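Protein UL16 (Human herpesvirus 5 strain ad169, PDB 2WY3) helps human cytomegalovirus escape immune attack by retaining stress ligands such as ULBP1 and ULBP2 inside the cell, so that they cannot engage the KLRK1 receptor and activate NK cells. Local coordinates at residues B[65-69]-B[70-74]; B[13-16]-B[17-20]; B[88-91]-B[92-95]; B[77-80]-B[81-84]. All blocks are in the same frame, centred on the assembly; numbering follows the deposited sequence.

Interaction 1 (B[65-69]-B[70-74]); sequences WLYQN and DTVIR. With NAG (2-acetamido-2-deoxy-beta-D-glucopyranose), chain K; NAG (2-acetamido-2-deoxy-beta-D-glucopyranose), chain L.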
loop_
_atom_site.group_PDB
_atom_site.type_symbol
_atom_site.label_atom_id
_atom_site.label_comp_id
_atom_site.label_asym_id
_atom_site.label_seq_id
_atom_site.Cartn_x
_atom_site.Cartn_y
_atom_site.Cartn_z
ATOM N N TRP B 65 -2.541 -17.522 6.837
ATOM C CA TRP B 65 -3.268 -17.343 5.589
ATOM C C TRP B 65 -2.333 -17.556 4.412
ATOM O O TRP B 65 -1.135 -17.297 4.525
ATOM C CB TRP B 65 -4.035 -16.005 5.527
ATOM C CG TRP B 65 -3.281 -14.697 5.266
ATOM C CD1 TRP B 65 -2.776 -13.836 6.203
ATOM C CD2 TRP B 65 -3.070 -14.064 3.986
ATOM N NE1 TRP B 65 -2.236 -12.719 5.578
ATOM C CE2 TRP B 65 -2.403 -12.839 4.223
ATOM C CE3 TRP B 65 -3.377 -14.420 2.663
ATOM C CZ2 TRP B 65 -2.025 -11.969 3.184
ATOM C CZ3 TRP B 65 -2.995 -13.559 1.625
ATOM C CH2 TRP B 65 -2.323 -12.348 1.898
ATOM N N LEU B 66 -2.875 -18.062 3.307
ATOM C CA LEU B 66 -2.061 -18.501 2.177
ATOM C C LEU B 66 -2.576 -17.945 0.850
ATOM O O LEU B 66 -3.770 -17.742 0.673
ATOM C CB LEU B 66 -2.037 -20.036 2.090
ATOM C CG LEU B 66 -1.435 -20.796 3.277
ATOM C CD1 LEU B 66 -1.626 -22.295 3.086
ATOM C CD2 LEU B 66 0.048 -20.437 3.447
ATOM N N TYR B 67 -1.643 -17.728 -0.075
ATOM C CA TYR B 67 -1.914 -17.073 -1.354
ATOM C C TYR B 67 -1.263 -17.886 -2.468
ATOM O O TYR B 67 -0.136 -18.367 -2.312
ATOM C CB TYR B 67 -1.308 -15.669 -1.306
ATOM C CG TYR B 67 -1.811 -14.680 -2.331
ATOM C CD1 TYR B 67 -0.978 -14.216 -3.348
ATOM C CD2 TYR B 67 -3.110 -14.178 -2.259
ATOM C CE1 TYR B 67 -1.437 -13.285 -4.279
ATOM C CE2 TYR B 67 -3.563 -13.258 -3.168
ATOM C CZ TYR B 67 -2.723 -12.809 -4.168
ATOM O OH TYR B 67 -3.196 -11.894 -5.077
ATOM N N GLN B 68 -1.973 -18.068 -3.579
ATOM C CA GLN B 68 -1.442 -18.812 -4.721
ATOM C C GLN B 68 -2.150 -18.371 -5.988
ATOM O O GLN B 68 -3.382 -18.284 -6.018
ATOM C CB GLN B 68 -1.645 -20.324 -4.532
ATOM C CG GLN B 68 -0.996 -21.215 -5.616
ATOM C CD GLN B 68 -1.434 -22.674 -5.510
ATOM O OE1 GLN B 68 -2.525 -22.963 -5.019
ATOM N NE2 GLN B 68 -0.587 -23.596 -5.977
ATOM N N ASN B 69 -1.382 -18.123 -7.042
ATOM C CA ASN B 69 -1.970 -17.727 -8.313
ATOM C C ASN B 69 -2.945 -16.565 -8.114
ATOM O O ASN B 69 -4.090 -16.606 -8.567
ATOM C CB ASN B 69 -2.668 -18.924 -8.959
ATOM C CG ASN B 69 -2.935 -18.718 -10.433
ATOM O OD1 ASN B 69 -2.446 -17.766 -11.045
ATOM N ND2 ASN B 69 -3.699 -19.627 -11.015
ATOM N N ASP B 70 -2.471 -15.545 -7.400
ATOM C CA ASP B 70 -3.212 -14.298 -7.185
ATOM C C ASP B 70 -4.561 -14.454 -6.491
ATOM O O ASP B 70 -5.447 -13.615 -6.661
ATOM C CB ASP B 70 -3.383 -13.544 -8.505
ATOM C CG ASP B 70 -2.057 -13.247 -9.174
ATOM O OD1 ASP B 70 -1.166 -12.688 -8.498
ATOM O OD2 ASP B 70 -1.905 -13.577 -10.370
ATOM N N THR B 71 -4.711 -15.509 -5.697
ATOM C CA THR B 71 -5.943 -15.716 -4.945
ATOM C C THR B 71 -5.632 -16.213 -3.547
ATOM O O THR B 71 -4.716 -16.995 -3.365
ATOM C CB THR B 71 -6.836 -16.781 -5.610
ATOM O OG1 THR B 71 -6.797 -16.627 -7.032
ATOM C CG2 THR B 71 -8.274 -16.661 -5.113
ATOM N N VAL B 72 -6.417 -15.778 -2.566
ATOM C CA VAL B 72 -6.328 -16.347 -1.226
ATOM C C VAL B 72 -6.832 -17.789 -1.262
ATOM O O VAL B 72 -7.973 -18.041 -1.680
ATOM C CB VAL B 72 -7.187 -15.539 -0.234
ATOM C CG1 VAL B 72 -7.358 -16.289 1.077
ATOM C CG2 VAL B 72 -6.570 -14.159 0.001
ATOM N N ILE B 73 -6.001 -18.738 -0.834
ATOM C CA ILE B 73 -6.426 -20.152 -0.800
ATOM C C ILE B 73 -6.685 -20.637 0.634
ATOM O O ILE B 73 -7.200 -21.738 0.864
ATOM C CB ILE B 73 -5.418 -21.089 -1.519
ATOM C CG1 ILE B 73 -4.035 -21.015 -0.872
ATOM C CG2 ILE B 73 -5.300 -20.734 -2.997
ATOM C CD1 ILE B 73 -3.105 -22.131 -1.361
ATOM N N ARG B 74 -6.336 -19.798 1.598
ATOM C CA ARG B 74 -6.624 -20.077 2.998
ATOM C C ARG B 74 -6.700 -18.773 3.775
ATOM O O ARG B 74 -5.764 -17.986 3.727
ATOM C CB ARG B 74 -5.543 -20.986 3.594
ATOM C CG ARG B 74 -5.760 -21.332 5.059
ATOM C CD ARG B 74 -4.672 -22.264 5.564
ATOM N NE ARG B 74 -4.701 -22.419 7.015
ATOM C CZ ARG B 74 -4.348 -23.535 7.645
ATOM N NH1 ARG B 74 -4.403 -23.599 8.968
ATOM N NH2 ARG B 74 -3.949 -24.591 6.946
HETATM C C1 NAG K . -3.930 -19.309 -12.400
HETATM C C2 NAG K . -3.926 -20.700 -13.038
HETATM C C3 NAG K . -4.371 -20.632 -14.492
HETATM C C4 NAG K . -5.733 -19.966 -14.551
HETATM C C5 NAG K . -5.659 -18.586 -13.909
HETATM C C6 NAG K . -7.033 -17.928 -13.903
HETATM C C7 NAG K . -2.420 -22.411 -12.212
HETATM C C8 NAG K . -1.088 -23.084 -12.351
HETATM N N2 NAG K . -2.617 -21.320 -12.950
HETATM O O3 NAG K . -4.451 -21.925 -15.048
HETATM O O4 NAG K . -6.138 -19.853 -15.897
HETATM O O5 NAG K . -5.173 -18.653 -12.581
HETATM O O6 NAG K . -6.893 -16.570 -13.555
HETATM O O7 NAG K . -3.269 -22.863 -11.445
HETATM C C1 NAG L . -11.881 -16.207 2.817
HETATM C C2 NAG L . -12.564 -17.263 1.936
HETATM C C3 NAG L . -13.471 -16.609 0.901
HETATM C C4 NAG L . -14.443 -15.670 1.589
HETATM C C5 NAG L . -13.687 -14.666 2.448
HETATM C C6 NAG L . -14.645 -13.760 3.219
HETATM C C7 NAG L . -11.315 -19.336 1.622
HETATM C C8 NAG L . -10.394 -20.109 0.723
HETATM N N2 NAG L . -11.616 -18.099 1.233
HETATM O O3 NAG L . -14.172 -17.601 0.180
HETATM O O4 NAG L . -15.178 -14.984 0.608
HETATM O O5 NAG L . -12.852 -15.338 3.372
HETATM O O6 NAG L . -15.439 -14.538 4.098
HETATM O O7 NAG L . -11.737 -19.849 2.660
HETATM O O HOH W 1 -1.824 -10.901 -6.809
HETATM O O HOH W 2 -5.552 -19.790 -6.594
HETATM O O HOH W 3 -3.281 -15.255 -11.932
#
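A chi1 of -162° swings the Y67 ring back beside its own carbonyl carbon, along the turn at D70 and T71: T71 N sits over one face, offset toward the rim, and Y67 CD2 lies 3.4 Å from T71 O. On the same side of the sheet V72 holds CG2 beside its own N, where it meets W65 CZ3 at 4.0 Å and Y67 CD2 at 4.1 Å; the W65 and V72 side chains cross at about a right angle. On the other face L66 and R74 run alongside each other, L66 CD1 to R74 CD 3.9 Å. I73 CG1 rests on L66 CB. L66 O receives I73 N at 2.9 Å and, weakly, R74 N, while L66 N donates to R74 O. Nearer the tip, Q68 N gives T71 O a straight bond (3.0 Å, 169°). A water donates to both N69 OD1 and D70 OD2, the latter also in a salt bridge with K89. N69 ND2 carries an N-linked sugar, joined to its C1, at the bend. The whole is a beta hairpin with a type I' turn from Q68 to T71 and a classic bulge opposite L66, at the edge of the six-stranded sheet.

Interaction 2 (B[13-16]-B[17-20]); sequences RLNV and TELA. With NAG (2-acetamido-2-deoxy-beta-D-glucopyranose), chain H.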
loop_
_atom_site.group_PDB
_atom_site.type_symbol
_atom_site.label_atom_id
_atom_site.label_comp_id
_atom_site.label_asym_id
_atom_site.label_seq_id
_atom_site.Cartn_x
_atom_site.Cartn_y
_atom_site.Cartn_z
ATOM N N ARG B 13 7.455 -28.264 3.729
ATOM C CA ARG B 13 6.384 -28.596 4.665
ATOM C C ARG B 13 6.484 -27.639 5.849
ATOM O O ARG B 13 7.513 -27.581 6.519
ATOM C CB ARG B 13 6.504 -30.044 5.138
ATOM C CG ARG B 13 5.470 -30.458 6.176
ATOM C CD ARG B 13 4.091 -30.610 5.566
ATOM N NE ARG B 13 4.127 -31.407 4.343
ATOM C CZ ARG B 13 4.138 -32.736 4.312
ATOM N NH1 ARG B 13 4.118 -33.431 5.443
ATOM N NH2 ARG B 13 4.171 -33.371 3.149
ATOM N N LEU B 14 5.427 -26.875 6.102
ATOM C CA LEU B 14 5.467 -25.891 7.174
ATOM C C LEU B 14 5.494 -26.555 8.542
ATOM O O LEU B 14 4.688 -27.436 8.832
ATOM C CB LEU B 14 4.275 -24.925 7.083
ATOM C CG LEU B 14 4.195 -23.918 8.229
ATOM C CD1 LEU B 14 5.390 -22.963 8.179
ATOM C CD2 LEU B 14 2.885 -23.142 8.173
ATOM N N ASN B 15 6.440 -26.143 9.374
ATOM C CA ASN B 15 6.456 -26.562 10.769
ATOM C C ASN B 15 6.493 -25.307 11.618
ATOM O O ASN B 15 7.545 -24.675 11.755
ATOM C CB ASN B 15 7.671 -27.437 11.056
ATOM C CG ASN B 15 7.698 -27.951 12.490
ATOM O OD1 ASN B 15 7.151 -27.323 13.398
ATOM N ND2 ASN B 15 8.339 -29.098 12.694
ATOM N N VAL B 16 5.345 -24.929 12.174
ATOM C CA VAL B 16 5.239 -23.629 12.837
ATOM C C VAL B 16 6.157 -23.524 14.051
ATOM O O VAL B 16 6.565 -22.422 14.439
ATOM C CB VAL B 16 3.773 -23.282 13.229
ATOM C CG1 VAL B 16 2.905 -23.151 11.975
ATOM C CG2 VAL B 16 3.216 -24.335 14.178
ATOM N N THR B 17 6.491 -24.670 14.634
ATOM C CA THR B 17 7.372 -24.715 15.798
ATOM C C THR B 17 8.796 -24.263 15.454
ATOM O O THR B 17 9.567 -23.892 16.335
ATOM C CB THR B 17 7.406 -26.130 16.407
ATOM O OG1 THR B 17 6.063 -26.586 16.611
ATOM C CG2 THR B 17 8.144 -26.129 17.736
ATOM N N GLU B 18 9.144 -24.288 14.170
ATOM C CA GLU B 18 10.491 -23.917 13.758
ATOM C C GLU B 18 10.603 -22.429 13.431
ATOM O O GLU B 18 11.708 -21.905 13.304
ATOM C CB GLU B 18 10.929 -24.727 12.537
ATOM C CG GLU B 18 11.132 -26.204 12.811
ATOM C CD GLU B 18 11.380 -26.992 11.543
ATOM O OE1 GLU B 18 11.382 -26.376 10.455
ATOM O OE2 GLU B 18 11.569 -28.225 11.634
ATOM N N LEU B 19 9.467 -21.751 13.300
ATOM C CA LEU B 19 9.493 -20.365 12.816
ATOM C C LEU B 19 10.249 -19.412 13.740
ATOM O O LEU B 19 10.951 -18.518 13.268
ATOM C CB LEU B 19 8.075 -19.830 12.578
ATOM C CG LEU B 19 7.289 -20.507 11.457
ATOM C CD1 LEU B 19 5.883 -19.920 11.378
ATOM C CD2 LEU B 19 8.016 -20.358 10.135
ATOM N N ALA B 20 10.096 -19.580 15.051
ATOM C CA ALA B 20 10.728 -18.653 15.989
ATOM C C ALA B 20 12.238 -18.522 15.765
ATOM O O ALA B 20 12.786 -17.422 15.854
ATOM C CB ALA B 20 10.433 -19.051 17.435
HETATM C C1 NAG H . 8.505 -29.332 14.110
HETATM C C2 NAG H . 8.634 -30.856 14.106
HETATM C C3 NAG H . 9.120 -31.394 15.446
HETATM C C4 NAG H . 10.344 -30.631 15.926
HETATM C C5 NAG H . 10.115 -29.126 15.884
HETATM C C6 NAG H . 11.421 -28.402 16.186
HETATM C C7 NAG H . 7.229 -32.215 12.675
HETATM C C8 NAG H . 5.859 -32.760 12.391
HETATM N N2 NAG H . 7.361 -31.465 13.768
HETATM O O3 NAG H . 9.455 -32.757 15.313
HETATM O O4 NAG H . 10.645 -31.023 17.248
HETATM O O5 NAG H . 9.669 -28.704 14.611
HETATM O O6 NAG H . 12.348 -28.698 15.161
HETATM O O7 NAG H . 8.167 -32.464 11.919
HETATM O O HOH W 4 9.744 -30.145 10.438
HETATM O O HOH W 5 8.081 -20.993 16.509
#
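N15 and T17 are the first and third residues of an N-glycosylation sequon, N-V-T, at the start of a short stretch of helical backbone, and the sugar is in place: N15 ND2 is bonded to its C1 (1.4 Å). The N15 side chain points toward the following turn, where its OD1 takes a weak, bent bond from T17 N at 3.0 Å. The main chain is tied more firmly: E18 N donates to N15 O over 2.9 Å at 160°, and L19 N donates to V16 O one residue on. E18 extends beyond CG and lies back alongside N15 and its sugar, bringing its CG to 3.4 Å from the ring oxygen O5. Its OE2 is linked through one water to N15 ND2 (water to ND2 2.9 Å) and to the acetyl oxygen O7 of the same sugar. A second water bonds to V16 O and A20 N. On the protein side L14 CD1 meets L19 CD2 at 4.2 Å, the two side chains crossing at about a right angle, and both leucines also pack on L115 of strand 110-118. The chemistry is thus divided: leucine branches fasten the turn to the sheet, while the weak bond from T17 N and the shared water probably limit the rotation of the linking amide, which would steady the first sugar.

Interaction 3 (B[88-91]-B[92-95]); sequences LKMR and TVPV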
loop_
_atom_site.group_PDB
_atom_site.type_symbol
_atom_site.label_atom_id
_atom_site.label_comp_id
_atom_site.label_asym_id
_atom_site.label_seq_id
_atom_site.Cartn_x
_atom_site.Cartn_y
_atom_site.Cartn_z
ATOM N N LEU B 88 -1.631 -8.334 -3.945
ATOM C CA LEU B 88 -1.833 -7.603 -5.192
ATOM C C LEU B 88 -0.531 -7.567 -5.975
ATOM O O LEU B 88 0.546 -7.585 -5.399
ATOM C CB LEU B 88 -2.354 -6.192 -4.931
ATOM C CG LEU B 88 -1.525 -5.137 -4.205
ATOM C CD1 LEU B 88 -0.291 -4.731 -5.000
ATOM C CD2 LEU B 88 -2.420 -3.926 -3.985
ATOM N N LYS B 89 -0.636 -7.525 -7.293
ATOM C CA LYS B 89 0.552 -7.465 -8.129
ATOM C C LYS B 89 0.778 -6.041 -8.612
ATOM O O LYS B 89 -0.146 -5.389 -9.095
ATOM C CB LYS B 89 0.405 -8.386 -9.342
ATOM C CG LYS B 89 0.645 -9.853 -9.037
ATOM C CD LYS B 89 0.661 -10.691 -10.308
ATOM C CE LYS B 89 -0.695 -10.678 -10.995
ATOM N NZ LYS B 89 -0.728 -11.587 -12.176
ATOM N N MET B 90 2.010 -5.562 -8.500
ATOM C CA MET B 90 2.329 -4.231 -9.009
ATOM C C MET B 90 2.419 -4.274 -10.524
ATOM O O MET B 90 2.706 -5.323 -11.095
ATOM C CB MET B 90 3.651 -3.741 -8.418
ATOM C CG MET B 90 3.555 -3.466 -6.927
ATOM S SD MET B 90 5.100 -2.847 -6.221
ATOM C CE MET B 90 5.167 -1.163 -6.850
ATOM N N ARG B 91 2.195 -3.131 -11.168
ATOM C CA ARG B 91 2.246 -3.068 -12.623
ATOM C C ARG B 91 3.616 -2.639 -13.156
ATOM O O ARG B 91 4.031 -3.066 -14.233
ATOM C CB ARG B 91 1.148 -2.138 -13.157
ATOM C CG ARG B 91 -0.263 -2.647 -12.916
ATOM C CD ARG B 91 -1.291 -1.745 -13.589
ATOM N NE ARG B 91 -1.045 -1.606 -15.023
ATOM C CZ ARG B 91 -1.643 -2.337 -15.960
ATOM N NH1 ARG B 91 -2.530 -3.263 -15.620
ATOM N NH2 ARG B 91 -1.356 -2.139 -17.239
ATOM N N THR B 92 4.324 -1.811 -12.398
ATOM C CA THR B 92 5.571 -1.229 -12.893
ATOM C C THR B 92 6.802 -2.091 -12.632
ATOM O O THR B 92 7.828 -1.921 -13.285
ATOM C CB THR B 92 5.808 0.204 -12.354
ATOM O OG1 THR B 92 5.856 0.193 -10.922
ATOM C CG2 THR B 92 4.708 1.142 -12.829
ATOM N N VAL B 93 6.682 -3.018 -11.690
ATOM C CA VAL B 93 7.744 -3.961 -11.350
ATOM C C VAL B 93 7.074 -5.307 -11.097
ATOM O O VAL B 93 5.898 -5.344 -10.751
ATOM C CB VAL B 93 8.522 -3.522 -10.088
ATOM C CG1 VAL B 93 9.487 -2.381 -10.419
ATOM C CG2 VAL B 93 7.563 -3.092 -8.972
ATOM N N PRO B 94 7.814 -6.413 -11.281
ATOM C CA PRO B 94 7.307 -7.783 -11.117
ATOM C C PRO B 94 7.254 -8.209 -9.659
ATOM O O PRO B 94 7.949 -9.144 -9.265
ATOM C CB PRO B 94 8.359 -8.645 -11.836
ATOM C CG PRO B 94 9.253 -7.699 -12.553
ATOM C CD PRO B 94 9.177 -6.395 -11.836
ATOM N N VAL B 95 6.436 -7.522 -8.880
ATOM C CA VAL B 95 6.378 -7.705 -7.439
ATOM C C VAL B 95 4.954 -8.035 -7.029
ATOM O O VAL B 95 4.005 -7.385 -7.483
ATOM C CB VAL B 95 6.782 -6.397 -6.733
ATOM C CG1 VAL B 95 6.578 -6.508 -5.213
ATOM C CG2 VAL B 95 8.233 -6.045 -7.073
#
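The polar tie between M90 and V95 is one main-chain hydrogen bond: M90 N reaches V95 O at 2.9 Å with an angle of 170° at the hydrogen. The same oxygen is approached by the CA-H of K89, K89 CA to V95 O 3.5 Å, so V95 O is met by two successive residues, K89 and M90, at the end of strand 82-89. Within the return leg, V95 N bonds weakly to V93 O across P94, the centre of an inverse gamma turn. M90 O and V93 O, two acceptors, come within 3.2 Å of each other.

The apolar part depends on M90. Its chain runs straight through chi2 and then bends at chi3 (73°), carrying CE toward V93. M90 SD and CE each lie 3.7 Å from V93 CG2, and SD is 4.0 Å from V95 CB; M90 runs alongside both valines, pointing the same way as each. The thioether therefore bridges the two valines on one side of the loop.

Contacts outside involve the other protein chain of the assembly. R91 N and T92 OG1 each hydrogen-bond to an acidic side chain of it, M90 and V93 pack against acidic side chains, and L88 meets an apolar one. The arrangement is the connecting loop of a beta hairpin, between strands 82-89 and 95-102 of the three-stranded sheet in an immunoglobulin-like sandwich, and it forms part of the surface by which UL16 meets its partner protein.

Interaction 4 (B[77-80]-B[81-84]); sequences SDIT and TNIL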
loop_
_atom_site.group_PDB
_atom_site.type_symbol
_atom_site.label_atom_id
_atom_site.label_comp_id
_atom_site.label_asym_id
_atom_site.label_seq_id
_atom_site.Cartn_x
_atom_site.Cartn_y
_atom_site.Cartn_z
ATOM N N SER B 77 -8.083 -18.237 10.463
ATOM C CA SER B 77 -9.235 -18.921 11.056
ATOM C C SER B 77 -10.226 -17.930 11.660
ATOM O O SER B 77 -11.426 -18.212 11.743
ATOM C CB SER B 77 -8.780 -19.919 12.122
ATOM O OG SER B 77 -8.154 -19.251 13.207
ATOM N N ASP B 78 -9.722 -16.782 12.102
ATOM C CA ASP B 78 -10.572 -15.717 12.622
ATOM C C ASP B 78 -10.358 -14.439 11.831
ATOM O O ASP B 78 -9.333 -13.763 11.984
ATOM C CB ASP B 78 -10.293 -15.463 14.107
ATOM C CG ASP B 78 -11.278 -14.482 14.724
ATOM O OD1 ASP B 78 -11.939 -13.733 13.965
ATOM O OD2 ASP B 78 -11.400 -14.462 15.970
ATOM N N ILE B 79 -11.326 -14.100 10.987
ATOM C CA ILE B 79 -11.177 -12.942 10.116
ATOM C C ILE B 79 -11.910 -11.698 10.604
ATOM O O ILE B 79 -11.918 -10.679 9.914
ATOM C CB ILE B 79 -11.623 -13.251 8.675
ATOM C CG1 ILE B 79 -13.128 -13.553 8.623
ATOM C CG2 ILE B 79 -10.809 -14.406 8.112
ATOM C CD1 ILE B 79 -13.633 -13.805 7.209
ATOM N N THR B 80 -12.505 -11.767 11.794
ATOM C CA THR B 80 -13.341 -10.663 12.276
ATOM C C THR B 80 -12.571 -9.361 12.494
ATOM O O THR B 80 -13.141 -8.271 12.402
ATOM C CB THR B 80 -14.117 -11.032 13.561
ATOM O OG1 THR B 80 -13.202 -11.438 14.586
ATOM C CG2 THR B 80 -15.094 -12.161 13.283
ATOM N N THR B 81 -11.279 -9.476 12.782
ATOM C CA THR B 81 -10.440 -8.299 12.990
ATOM C C THR B 81 -9.730 -7.842 11.717
ATOM O O THR B 81 -9.020 -6.830 11.729
ATOM C CB THR B 81 -9.354 -8.564 14.043
ATOM O OG1 THR B 81 -8.496 -9.611 13.575
ATOM C CG2 THR B 81 -9.981 -8.967 15.363
ATOM N N ASN B 82 -9.917 -8.575 10.624
ATOM C CA ASN B 82 -9.234 -8.241 9.368
ATOM C C ASN B 82 -9.781 -6.988 8.681
ATOM O O ASN B 82 -10.978 -6.865 8.477
ATOM C CB ASN B 82 -9.339 -9.390 8.362
ATOM C CG ASN B 82 -8.420 -10.555 8.686
ATOM O OD1 ASN B 82 -7.646 -10.520 9.647
ATOM N ND2 ASN B 82 -8.513 -11.602 7.878
ATOM N N ILE B 83 -8.882 -6.090 8.292
ATOM C CA ILE B 83 -9.227 -4.937 7.461
ATOM C C ILE B 83 -8.837 -5.268 6.020
ATOM O O ILE B 83 -9.565 -4.956 5.061
ATOM C CB ILE B 83 -8.454 -3.688 7.932
ATOM C CG1 ILE B 83 -8.921 -3.299 9.341
ATOM C CG2 ILE B 83 -8.631 -2.523 6.934
ATOM C CD1 ILE B 83 -8.002 -2.345 10.068
ATOM N N LEU B 84 -7.673 -5.894 5.883
ATOM C CA LEU B 84 -7.181 -6.357 4.595
ATOM C C LEU B 84 -6.348 -7.615 4.800
ATOM O O LEU B 84 -5.499 -7.675 5.697
ATOM C CB LEU B 84 -6.329 -5.287 3.928
ATOM C CG LEU B 84 -5.764 -5.576 2.527
ATOM C CD1 LEU B 84 -6.869 -5.979 1.551
ATOM C CD2 LEU B 84 -5.047 -4.332 2.019
HETATM O O HOH W 6 -9.707 -11.805 13.978
#
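T81 begins the second segment as a corner residue of a type I turn running from I79 to N82. Its OG1, placed between backbone N and carbonyl carbon (chi1 62°), shares a water with D78 O, to which the water donates at 2.8 Å, bridging the turn to the residue before it. T81 CG2 passes T80 OG1 at 4.1 Å. The corner is set up by D78, whose OD1 accepts twice from T80: from the backbone N at 3.0 Å, nearly along the C-O axis of the carboxylate, and from OG1 at 2.7 Å on the syn side. The first of these makes an Asx turn.

N82 closes the turn. Its N donates to I79 O at 3.0 Å, the closing bond of the turn, and its CB lies 3.3 Å from the same oxygen. The N82 and I79 side chains cross at about a right angle, with N82 ND2 at 3.6 Å from both I79 CB and I79 CG2. The amide is also held from outside: OD1 accepts from R102 NE, and ND2 bonds weakly to Q85 OE1. A sugar touches I79. I83 and L84 carry the chain along strand 82-89, both opposite S101 in a classic beta bulge, and I83 O hydrogen-bonds to a basic side chain of the other protein chain.

Two donors from one threonine on a single carboxylate oxygen, together with the backbone bond of the turn, imply a firmly fixed bend; the double donation would probably favour an ionised D78.

In the fold
The chain is most of the predicted extracellular part of UL16, a single immunoglobulin-like domain. Along it the order is interaction 2, 1, 4, 3. Interaction 2 lies in the loop after strand 10-13, and interaction 1 is the hairpin of strands 62-68 and 71-74 edging the six-stranded sheet. Interactions 4 and 3 sit at the start and end of strand 82-89, an outer strand of the three-stranded sheet, with centres about 25 Å apart. A salt bridge between interactions 1 and 3 ties the hairpin to that sheet. The three-stranded sheet side, with the 88-95 loop most involved, thus faces the bound protein, while the glycosylated turn of interaction 2, centred about 29 Å from interaction 3, lies away from it.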